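Local coordinates for protein Polyphosphate:AMP phosphotransferase (Meiothermus ruber H328, PDB 5O6M) that uses inorganic polyphosphate as phosphate donor to convert AMP to ADP and ADP to ATP, and also accepts other nucleoside mono- and diphosphates, at residues V58-Q63 against G115-F120; K3-P8 against Y221-V226; S23-G28 against K231-N236. The protein carries 1 engineered substitution. All coordinates share one frame; numbering follows the deposited sequence.

Contact 1. Residues V58-Q63 against G115-F120; sequences VLVVLQ and GELVIF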
loop_
_atom_site.group_PDB
_atom_site.type_symbol
_atom_site.label_atom_id
_atom_site.label_comp_id
_atom_site.label_asym_id
_atom_site.label_seq_id
_atom_site.Cartn_x
_atom_site.Cartn_y
_atom_site.Cartn_z
ATOM N N VAL D 58 16.053 8.821 7.941
ATOM C CA VAL D 58 17.099 9.348 7.074
ATOM C C VAL D 58 16.719 9.087 5.621
ATOM O O VAL D 58 16.483 7.937 5.233
ATOM C CB VAL D 58 18.467 8.734 7.411
ATOM C CG1 VAL D 58 19.541 9.291 6.499
ATOM C CG2 VAL D 58 18.804 8.983 8.883
ATOM N N LEU D 59 16.670 10.153 4.822
ATOM C CA LEU D 59 16.301 10.090 3.411
ATOM C C LEU D 59 17.466 10.587 2.566
ATOM O O LEU D 59 17.913 11.728 2.732
ATOM C CB LEU D 59 15.044 10.922 3.137
ATOM C CG LEU D 59 14.644 11.112 1.671
ATOM C CD1 LEU D 59 14.279 9.794 1.013
ATOM C CD2 LEU D 59 13.488 12.102 1.563
ATOM N N VAL D 60 17.955 9.735 1.667
ATOM C CA VAL D 60 19.023 10.079 0.734
ATOM C C VAL D 60 18.432 10.124 -0.672
ATOM O O VAL D 60 17.947 9.106 -1.183
ATOM C CB VAL D 60 20.188 9.082 0.817
ATOM C CG1 VAL D 60 21.237 9.391 -0.241
ATOM C CG2 VAL D 60 20.804 9.108 2.206
ATOM N N VAL D 61 18.481 11.299 -1.299
ATOM C CA VAL D 61 17.990 11.498 -2.659
ATOM C C VAL D 61 19.163 11.442 -3.629
ATOM O O VAL D 61 20.213 12.052 -3.384
ATOM C CB VAL D 61 17.243 12.836 -2.786
ATOM C CG1 VAL D 61 16.787 13.056 -4.223
ATOM C CG2 VAL D 61 16.055 12.867 -1.839
ATOM N N LEU D 62 18.999 10.679 -4.711
ATOM C CA LEU D 62 19.988 10.575 -5.779
ATOM C C LEU D 62 19.342 10.989 -7.094
ATOM O O LEU D 62 18.354 10.378 -7.521
ATOM C CB LEU D 62 20.540 9.153 -5.880
ATOM C CG LEU D 62 21.283 8.596 -4.666
ATOM C CD1 LEU D 62 21.783 7.202 -4.974
ATOM C CD2 LEU D 62 22.438 9.504 -4.282
ATOM N N GLN D 63 19.891 12.023 -7.729
ATOM C CA GLN D 63 19.494 12.418 -9.073
ATOM C C GLN D 63 20.746 12.626 -9.919
ATOM O O GLN D 63 21.794 13.035 -9.412
ATOM C CB GLN D 63 18.637 13.698 -9.060
ATOM C CG GLN D 63 17.250 13.548 -8.412
ATOM C CD GLN D 63 16.223 12.831 -9.290
ATOM O OE1 GLN D 63 15.227 12.310 -8.787
ATOM N NE2 GLN D 63 16.445 12.831 -10.599
ATOM N N GLY D 115 14.175 4.752 12.372
ATOM C CA GLY D 115 15.195 3.728 12.366
ATOM C C GLY D 115 15.619 3.266 10.992
ATOM O O GLY D 115 16.471 2.373 10.890
ATOM N N GLU D 116 15.066 3.849 9.933
ATOM C CA GLU D 116 15.285 3.385 8.574
ATOM C C GLU D 116 16.032 4.438 7.767
ATOM O O GLU D 116 15.866 5.642 7.978
ATOM C CB GLU D 116 13.942 3.058 7.896
ATOM C CG GLU D 116 14.048 2.411 6.525
ATOM C CD GLU D 116 12.691 2.263 5.849
ATOM O OE1 GLU D 116 11.790 3.083 6.133
ATOM O OE2 GLU D 116 12.524 1.324 5.040
ATOM N N LEU D 117 16.853 3.968 6.836
ATOM C CA LEU D 117 17.519 4.817 5.860
ATOM C C LEU D 117 17.013 4.413 4.486
ATOM O O LEU D 117 17.150 3.251 4.087
ATOM C CB LEU D 117 19.043 4.683 5.950
ATOM C CG LEU D 117 19.920 5.659 5.159
ATOM C CD1 LEU D 117 21.377 5.523 5.573
ATOM C CD2 LEU D 117 19.784 5.458 3.655
ATOM N N VAL D 118 16.431 5.362 3.765
ATOM C CA VAL D 118 15.867 5.099 2.451
ATOM C C VAL D 118 16.642 5.893 1.412
ATOM O O VAL D 118 16.942 7.075 1.611
ATOM C CB VAL D 118 14.366 5.442 2.394
ATOM C CG1 VAL D 118 13.875 5.390 0.962
ATOM C CG2 VAL D 118 13.570 4.482 3.269
ATOM N N ILE D 119 16.961 5.238 0.301
ATOM C CA ILE D 119 17.580 5.883 -0.844
ATOM C C ILE D 119 16.515 6.024 -1.919
ATOM O O ILE D 119 15.934 5.025 -2.360
ATOM C CB ILE D 119 18.787 5.089 -1.358
ATOM C CG1 ILE D 119 19.819 4.932 -0.242
ATOM C CG2 ILE D 119 19.407 5.784 -2.558
ATOM C CD1 ILE D 119 20.720 3.728 -0.413
ATOM N N PHE D 120 16.236 7.265 -2.315
ATOM C CA PHE D 120 15.379 7.527 -3.464
ATOM C C PHE D 120 16.229 7.442 -4.727
ATOM O O PHE D 120 17.064 8.315 -4.987
ATOM C CB PHE D 120 14.694 8.886 -3.339
ATOM C CG PHE D 120 13.442 8.864 -2.500
ATOM C CD1 PHE D 120 13.061 7.716 -1.822
ATOM C CD2 PHE D 120 12.634 9.988 -2.408
ATOM C CE1 PHE D 120 11.902 7.695 -1.054
ATOM C CE2 PHE D 120 11.478 9.973 -1.645
ATOM C CZ PHE D 120 11.110 8.827 -0.968
#
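Leu59 lays its CD1 methyl squarely over the ring of Phe120, 3.5 Å from the ring centroid and only 4° off the normal, a CH-pi contact in which all six ring carbons are about equally near. Leu59 CG stands anti to the backbone N (chi1 172°), and the second torsion then turns CD1 across to the next strand. On the other face of the sheet the contacts are aliphatic: Leu62 CD1 meets Ile119 CG2 at 3.7 Å, and Val58 CG1 rests on Leu117 CG at 3.9 Å. An alanine in place of Phe120 would probably leave the Leu59 methyl without its aromatic partner and open a gap on that face.

Behind these side chains is a parallel ladder of five backbone hydrogen bonds, in which Val58 pairs with Leu117 and Val61 with Phe120. The straightest is Val60 N to Val118 O, 2.8 Å with 177° at the hydrogen. Segment 58-63 is on the central strand of the five-stranded parallel sheet of a P-loop kinase fold, and 117-120 is its neighbour. Strand 161-169 bonds to the far edge of 58-63, strand 86-90 lies beyond 117-120, and Ile74 of helix 70-77 packs on Leu62 and Ile119.

Contact 2. Residues K3-P8 against Y221-V226; sequences KYRVQP and YAPWYV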
loop_
_atom_site.group_PDB
_atom_site.type_symbol
_atom_site.label_atom_id
_atom_site.label_comp_id
_atom_site.label_asym_id
_atom_site.label_seq_id
_atom_site.Cartn_x
_atom_site.Cartn_y
_atom_site.Cartn_z
ATOM N N LYS D 3 31.973 23.093 0.785
ATOM C CA LYS D 3 31.905 23.772 -0.500
ATOM C C LYS D 3 30.920 23.145 -1.475
ATOM O O LYS D 3 30.653 23.741 -2.525
ATOM C CB LYS D 3 33.287 23.779 -1.150
ATOM C CG LYS D 3 33.916 22.397 -1.194
ATOM C CD LYS D 3 35.246 22.422 -1.914
ATOM C CE LYS D 3 35.024 22.774 -3.376
ATOM N NZ LYS D 3 36.269 22.685 -4.180
ATOM N N TYR D 4 30.387 21.964 -1.174
ATOM C CA TYR D 4 29.465 21.297 -2.081
ATOM C C TYR D 4 28.004 21.477 -1.690
ATOM O O TYR D 4 27.122 21.066 -2.449
ATOM C CB TYR D 4 29.804 19.804 -2.163
ATOM C CG TYR D 4 31.185 19.541 -2.725
ATOM C CD1 TYR D 4 31.468 19.778 -4.065
ATOM C CD2 TYR D 4 32.209 19.076 -1.910
ATOM C CE1 TYR D 4 32.732 19.544 -4.581
ATOM C CE2 TYR D 4 33.477 18.839 -2.417
ATOM C CZ TYR D 4 33.731 19.074 -3.753
ATOM O OH TYR D 4 34.992 18.841 -4.258
ATOM N N ARG D 5 27.731 22.090 -0.540
ATOM C CA ARG D 5 26.366 22.324 -0.084
ATOM C C ARG D 5 25.824 23.578 -0.763
ATOM O O ARG D 5 26.211 24.698 -0.419
ATOM C CB ARG D 5 26.337 22.459 1.435
ATOM C CG ARG D 5 24.943 22.453 2.033
ATOM C CD ARG D 5 24.973 22.414 3.559
ATOM N NE ARG D 5 25.428 23.672 4.147
ATOM C CZ ARG D 5 26.573 23.824 4.805
ATOM N NH1 ARG D 5 27.389 22.792 4.974
ATOM N NH2 ARG D 5 26.899 25.010 5.305
ATOM N N VAL D 6 24.931 23.392 -1.736
ATOM C CA VAL D 6 24.313 24.526 -2.419
ATOM C C VAL D 6 23.641 25.421 -1.387
ATOM O O VAL D 6 22.672 25.022 -0.729
ATOM C CB VAL D 6 23.315 24.043 -3.480
ATOM C CG1 VAL D 6 22.596 25.228 -4.120
ATOM C CG2 VAL D 6 24.032 23.216 -4.540
ATOM N N GLN D 7 24.138 26.651 -1.260
ATOM C CA GLN D 7 23.606 27.566 -0.266
ATOM C C GLN D 7 22.173 27.961 -0.616
ATOM O O GLN D 7 21.806 28.032 -1.791
ATOM C CB GLN D 7 24.472 28.818 -0.171
ATOM C CG GLN D 7 25.901 28.551 0.272
ATOM C CD GLN D 7 25.971 27.955 1.664
ATOM O OE1 GLN D 7 25.038 28.091 2.456
ATOM N NE2 GLN D 7 27.080 27.290 1.969
ATOM N N PRO D 8 21.346 28.226 0.389
ATOM C CA PRO D 8 19.927 28.534 0.167
ATOM C C PRO D 8 19.673 30.001 -0.178
ATOM O O PRO D 8 18.771 30.640 0.365
ATOM C CB PRO D 8 19.282 28.153 1.505
ATOM C CG PRO D 8 20.386 27.534 2.355
ATOM C CD PRO D 8 21.657 28.078 1.818
ATOM N N TYR D 221 16.948 23.131 5.697
ATOM C CA TYR D 221 16.411 21.872 6.188
ATOM C C TYR D 221 16.540 20.739 5.177
ATOM O O TYR D 221 16.321 19.581 5.548
ATOM C CB TYR D 221 14.935 22.023 6.573
ATOM C CG TYR D 221 14.061 22.583 5.473
ATOM C CD1 TYR D 221 13.608 21.767 4.443
ATOM C CD2 TYR D 221 13.655 23.911 5.482
ATOM C CE1 TYR D 221 12.808 22.263 3.433
ATOM C CE2 TYR D 221 12.846 24.416 4.479
ATOM C CZ TYR D 221 12.428 23.586 3.455
ATOM O OH TYR D 221 11.626 24.072 2.448
ATOM N N ALA D 222 16.889 21.038 3.922
ATOM C CA ALA D 222 16.994 20.021 2.873
ATOM C C ALA D 222 18.024 20.460 1.838
ATOM O O ALA D 222 17.680 20.876 0.725
ATOM C CB ALA D 222 15.635 19.768 2.225
ATOM N N PRO D 223 19.308 20.364 2.172
ATOM C CA PRO D 223 20.347 20.858 1.264
ATOM C C PRO D 223 20.571 19.947 0.065
ATOM O O PRO D 223 20.426 18.724 0.136
ATOM C CB PRO D 223 21.593 20.892 2.155
ATOM C CG PRO D 223 21.357 19.780 3.131
ATOM C CD PRO D 223 19.874 19.817 3.417
ATOM N N TRP D 224 20.930 20.575 -1.055
ATOM C CA TRP D 224 21.466 19.871 -2.210
ATOM C C TRP D 224 22.986 19.868 -2.150
ATOM O O TRP D 224 23.608 20.871 -1.785
ATOM C CB TRP D 224 21.010 20.525 -3.514
ATOM C CG TRP D 224 19.682 20.057 -4.015
ATOM C CD1 TRP D 224 18.484 20.692 -3.867
ATOM C CD2 TRP D 224 19.416 18.864 -4.767
ATOM N NE1 TRP D 224 17.484 19.965 -4.471
ATOM C CE2 TRP D 224 18.028 18.838 -5.030
ATOM C CE3 TRP D 224 20.211 17.813 -5.235
ATOM C CZ2 TRP D 224 17.420 17.802 -5.741
ATOM C CZ3 TRP D 224 19.606 16.784 -5.945
ATOM C CH2 TRP D 224 18.224 16.787 -6.188
ATOM N N TYR D 225 23.581 18.737 -2.514
ATOM C CA TYR D 225 25.020 18.633 -2.700
ATOM C C TYR D 225 25.297 18.293 -4.154
ATOM O O TYR D 225 24.749 17.320 -4.683
ATOM C CB TYR D 225 25.635 17.569 -1.792
ATOM C CG TYR D 225 25.482 17.859 -0.321
ATOM C CD1 TYR D 225 26.424 18.619 0.362
ATOM C CD2 TYR D 225 24.394 17.369 0.390
ATOM C CE1 TYR D 225 26.283 18.883 1.712
ATOM C CE2 TYR D 225 24.246 17.626 1.738
ATOM C CZ TYR D 225 25.190 18.382 2.393
ATOM O OH TYR D 225 25.032 18.631 3.735
ATOM N N VAL D 226 26.126 19.103 -4.800
ATOM C CA VAL D 226 26.608 18.806 -6.143
ATOM C C VAL D 226 27.879 17.984 -5.995
ATOM O O VAL D 226 28.833 18.412 -5.336
ATOM C CB VAL D 226 26.858 20.088 -6.949
ATOM C CG1 VAL D 226 27.419 19.746 -8.320
ATOM C CG2 VAL D 226 25.573 20.886 -7.079
#
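Val6 and Val226 meet through their CG2 methyls, 3.8 Å apart, and form the apolar centre of this contact. Val6 CG2, anti to its own carbonyl carbon, also lies 4.2 Å from Trp224 CB. Phe12 packs against both valines and extends this small hydrophobic patch.

A second group of side chains gathers around Tyr225. The aliphatic part of Arg5 runs beside its ring, both side chains pointing the same way, with Arg5 CB 3.6 Å from Tyr225 CE1. Arg5 CG is anti to the backbone N (chi1 -169°), a position that also brings it to 3.7 Å from Pro223 CB. It is CB and CG of the arginine that touch Tyr225 CE1; the chain bends at chi3, and the guanidinium plane stands 82° to the tyrosine ring.

Polar backbone groups tie the two segments together. Val6 N donates to Trp224 O over 2.8 Å, and Val226 N to Tyr4 O over 3.2 Å. The two bonds flank Arg5 and Tyr225, whose backbones form a single bridge. Farther out from the apolar centre, the polar ends of buried side chains find partners: Tyr4 OH is hydrogen-bonded to Tyr234 and Asp21, while Trp224 NE1 donates to Thr217 OG1.

The N-terminal segment thereby lines the outer edge of strand 224-228, the last strand of the sheet in this chain. Across that strand, Tyr225 bonds through its backbone to strand 161-169; helix 232-249 places Leu238 against Tyr4 and Ile242 against Tyr225.

Contact 3. Residues S23-G28 against K231-N236; sequences SAFEGG and KNWYRN. With PO4 (phosphate ion), chain B; PO4 (phosphate ion), chain C.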
loop_
_atom_site.group_PDB
_atom_site.type_symbol
_atom_site.label_atom_id
_atom_site.label_comp_id
_atom_site.label_asym_id
_atom_site.label_seq_id
_atom_site.Cartn_x
_atom_site.Cartn_y
_atom_site.Cartn_z
ATOM N N SER D 23 39.229 18.503 -5.546
ATOM C CA SER D 23 40.016 19.322 -4.634
ATOM C C SER D 23 39.744 19.030 -3.165
ATOM O O SER D 23 40.524 19.470 -2.314
ATOM C CB SER D 23 39.757 20.803 -4.924
ATOM O OG SER D 23 38.370 21.094 -4.879
ATOM N N ALA D 24 38.670 18.305 -2.842
ATOM C CA ALA D 24 38.351 18.036 -1.445
ATOM C C ALA D 24 39.169 16.891 -0.863
ATOM O O ALA D 24 39.242 16.764 0.364
ATOM C CB ALA D 24 36.859 17.734 -1.287
ATOM N N PHE D 25 39.769 16.049 -1.703
ATOM C CA PHE D 25 40.583 14.930 -1.247
ATOM C C PHE D 25 42.026 15.111 -1.704
ATOM O O PHE D 25 42.288 15.285 -2.900
ATOM C CB PHE D 25 40.038 13.589 -1.747
ATOM C CG PHE D 25 40.790 12.404 -1.208
ATOM C CD1 PHE D 25 40.611 11.993 0.103
ATOM C CD2 PHE D 25 41.691 11.716 -2.003
ATOM C CE1 PHE D 25 41.311 10.912 0.609
ATOM C CE2 PHE D 25 42.391 10.633 -1.504
ATOM C CZ PHE D 25 42.200 10.230 -0.196
ATOM N N GLU D 26 42.954 15.072 -0.745
ATOM C CA GLU D 26 44.388 15.241 -0.996
ATOM C C GLU D 26 45.014 13.895 -1.337
ATOM O O GLU D 26 45.473 13.157 -0.462
ATOM C CB GLU D 26 45.086 15.869 0.202
ATOM C CG GLU D 26 44.685 17.292 0.508
ATOM C CD GLU D 26 45.622 17.933 1.511
ATOM O OE1 GLU D 26 46.596 17.267 1.920
ATOM O OE2 GLU D 26 45.395 19.103 1.880
ATOM N N GLY D 27 45.021 13.562 -2.618
ATOM C CA GLY D 27 45.572 12.298 -3.053
ATOM C C GLY D 27 45.015 11.919 -4.409
ATOM O O GLY D 27 44.374 12.721 -5.089
ATOM N N GLY D 28 45.288 10.676 -4.788
ATOM C CA GLY D 28 44.788 10.165 -6.047
ATOM C C GLY D 28 43.839 9.010 -5.813
ATOM O O GLY D 28 43.373 8.807 -4.687
ATOM N N LYS D 231 34.710 11.091 -11.881
ATOM C CA LYS D 231 35.586 10.070 -11.309
ATOM C C LYS D 231 34.813 9.305 -10.243
ATOM O O LYS D 231 34.449 9.870 -9.206
ATOM C CB LYS D 231 36.872 10.658 -10.730
ATOM C CG LYS D 231 37.712 11.498 -11.679
ATOM C CD LYS D 231 38.891 12.092 -10.911
ATOM C CE LYS D 231 39.681 13.113 -11.716
ATOM N NZ LYS D 231 40.682 13.825 -10.859
ATOM N N ASN D 232 34.568 8.020 -10.501
ATOM C CA ASN D 232 33.795 7.200 -9.574
ATOM C C ASN D 232 34.416 7.177 -8.181
ATOM O O ASN D 232 33.702 7.284 -7.175
ATOM C CB ASN D 232 33.671 5.779 -10.115
ATOM C CG ASN D 232 32.765 5.701 -11.316
ATOM O OD1 ASN D 232 32.203 6.705 -11.747
ATOM N ND2 ASN D 232 32.637 4.509 -11.880
ATOM N N TRP D 233 35.740 7.024 -8.094
ATOM C CA TRP D 233 36.368 6.935 -6.779
ATOM C C TRP D 233 36.109 8.195 -5.963
ATOM O O TRP D 233 35.922 8.124 -4.743
ATOM C CB TRP D 233 37.871 6.675 -6.916
ATOM C CG TRP D 233 38.647 7.746 -7.641
ATOM C CD1 TRP D 233 38.944 7.786 -8.974
ATOM C CD2 TRP D 233 39.247 8.914 -7.064
ATOM N NE1 TRP D 233 39.676 8.913 -9.263
ATOM C CE2 TRP D 233 39.877 9.621 -8.108
ATOM C CE3 TRP D 233 39.304 9.434 -5.766
ATOM C CZ2 TRP D 233 40.558 10.819 -7.893
ATOM C CZ3 TRP D 233 39.980 10.622 -5.556
ATOM C CH2 TRP D 233 40.597 11.303 -6.613
ATOM N N TYR D 234 36.090 9.358 -6.617
ATOM C CA TYR D 234 35.837 10.596 -5.890
ATOM C C TYR D 234 34.361 10.735 -5.544
ATOM O O TYR D 234 34.011 11.078 -4.410
ATOM C CB TYR D 234 36.309 11.798 -6.706
ATOM C CG TYR D 234 36.283 13.092 -5.923
ATOM C CD1 TYR D 234 37.214 13.331 -4.917
ATOM C CD2 TYR D 234 35.336 14.068 -6.184
ATOM C CE1 TYR D 234 37.200 14.507 -4.194
ATOM C CE2 TYR D 234 35.317 15.250 -5.467
ATOM C CZ TYR D 234 36.252 15.462 -4.474
ATOM O OH TYR D 234 36.238 16.633 -3.758
ATOM N N ARG D 235 33.486 10.468 -6.515
ATOM C CA ARG D 235 32.052 10.468 -6.253
ATOM C C ARG D 235 31.723 9.594 -5.050
ATOM O O ARG D 235 31.064 10.038 -4.102
ATOM C CB ARG D 235 31.304 9.989 -7.498
ATOM C CG ARG D 235 29.806 9.802 -7.322
ATOM C CD ARG D 235 29.264 8.883 -8.405
ATOM N NE ARG D 235 29.588 7.484 -8.137
ATOM C CZ ARG D 235 29.676 6.543 -9.072
ATOM N NH1 ARG D 235 29.484 6.850 -10.346
ATOM N NH2 ARG D 235 29.970 5.296 -8.730
ATOM N N ASN D 236 32.184 8.341 -5.076
ATOM C CA ASN D 236 31.905 7.419 -3.981
ATOM C C ASN D 236 32.495 7.917 -2.666
ATOM O O ASN D 236 31.850 7.818 -1.616
ATOM C CB ASN D 236 32.443 6.028 -4.319
ATOM C CG ASN D 236 31.799 5.441 -5.561
ATOM O OD1 ASN D 236 30.685 5.813 -5.932
ATOM N ND2 ASN D 236 32.501 4.520 -6.213
HETATM P P PO4 B . 36.932 5.179 -11.680
HETATM O O1 PO4 B . 38.389 5.289 -12.071
HETATM O O2 PO4 B . 36.733 5.774 -10.305
HETATM O O3 PO4 B . 36.523 3.724 -11.664
HETATM O O4 PO4 B . 36.085 5.939 -12.675
HETATM P P PO4 C . 30.157 2.847 -11.699
HETATM O O1 PO4 C . 31.061 2.573 -12.878
HETATM O O2 PO4 C . 30.992 3.082 -10.460
HETATM O O3 PO4 C . 29.259 1.657 -11.463
HETATM O O4 PO4 C . 29.319 4.071 -11.982
#
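Phe25 and Tyr234 make the closely packed part of this contact, where the loop leading into helix 29-53 meets the first turn of helix 232-249 in the P-loop kinase fold. Phe25 CB sits at the edge of the tyrosine ring, 3.9 Å from Tyr234 CE1. Tyr234 CG is anti to the backbone N (chi1 -171°), and the side chain runs out to the loop, where Ala24 N donates to Tyr234 OH; the hydroxyl's modelled place is less certain, so the length of that bond should be read with caution.

Trp233 is partly exposed and touches the loop through contacts near its rim. Its indole has Gly28 C over one face and its neighbour Tyr234 CB over the opposite one, both offset toward the rim, while Trp233 CZ3 comes to 4.1 Å from Phe25 CD2. Lys29 and Ala32 of helix 29-53 add to the packing around it. At Gly27 the backbone angles would jam any CB against the preceding carbonyl, and that CB would also strike the Phe25 ring.

The solvent side of the contact is the loop itself, exposed at Ser23, Gly27 and Gly28. The helix start also carries two phosphate ions, probably from the crystallisation liquor. The chain B phosphate accepts from Trp233 N through its O2 at 2.7 Å and, weakly, from Asn232 N, consistent with the partial positive charge of a helix N-terminus. Arg235 NH1 and NH2 bond to the chain C phosphate, whose placement is doubtful because it sits too close to Asn232 ND2. Arg235 NE and NH2 both reach Asn236 OD1. Arg235 NE lies 3.0 Å from Asn236 OD1, 41° out of the plane of that side-chain amide.

Contacts 1 and 2 belong to one sheet: contact 1 lies in its middle and contact 2 on its outer strand, their centres about 16 Å apart, and they touch where Gln63 CG meets Trp224 CH2 at 4.0 Å. Contacts 2 and 3 are joined by a probable hydrogen bond of 2.6 Å between Tyr4 OH and Tyr234 OH, so the N-terminal region is held to strand 224-228 and to the helix that follows it. Contacts 1 and 3 do not touch, their nearest atoms being about 8 Å apart. Bound ATP is about 9 Å from the Leu62 side chain of contact 1 and about 13 Å from that of Trp224 in contact 2.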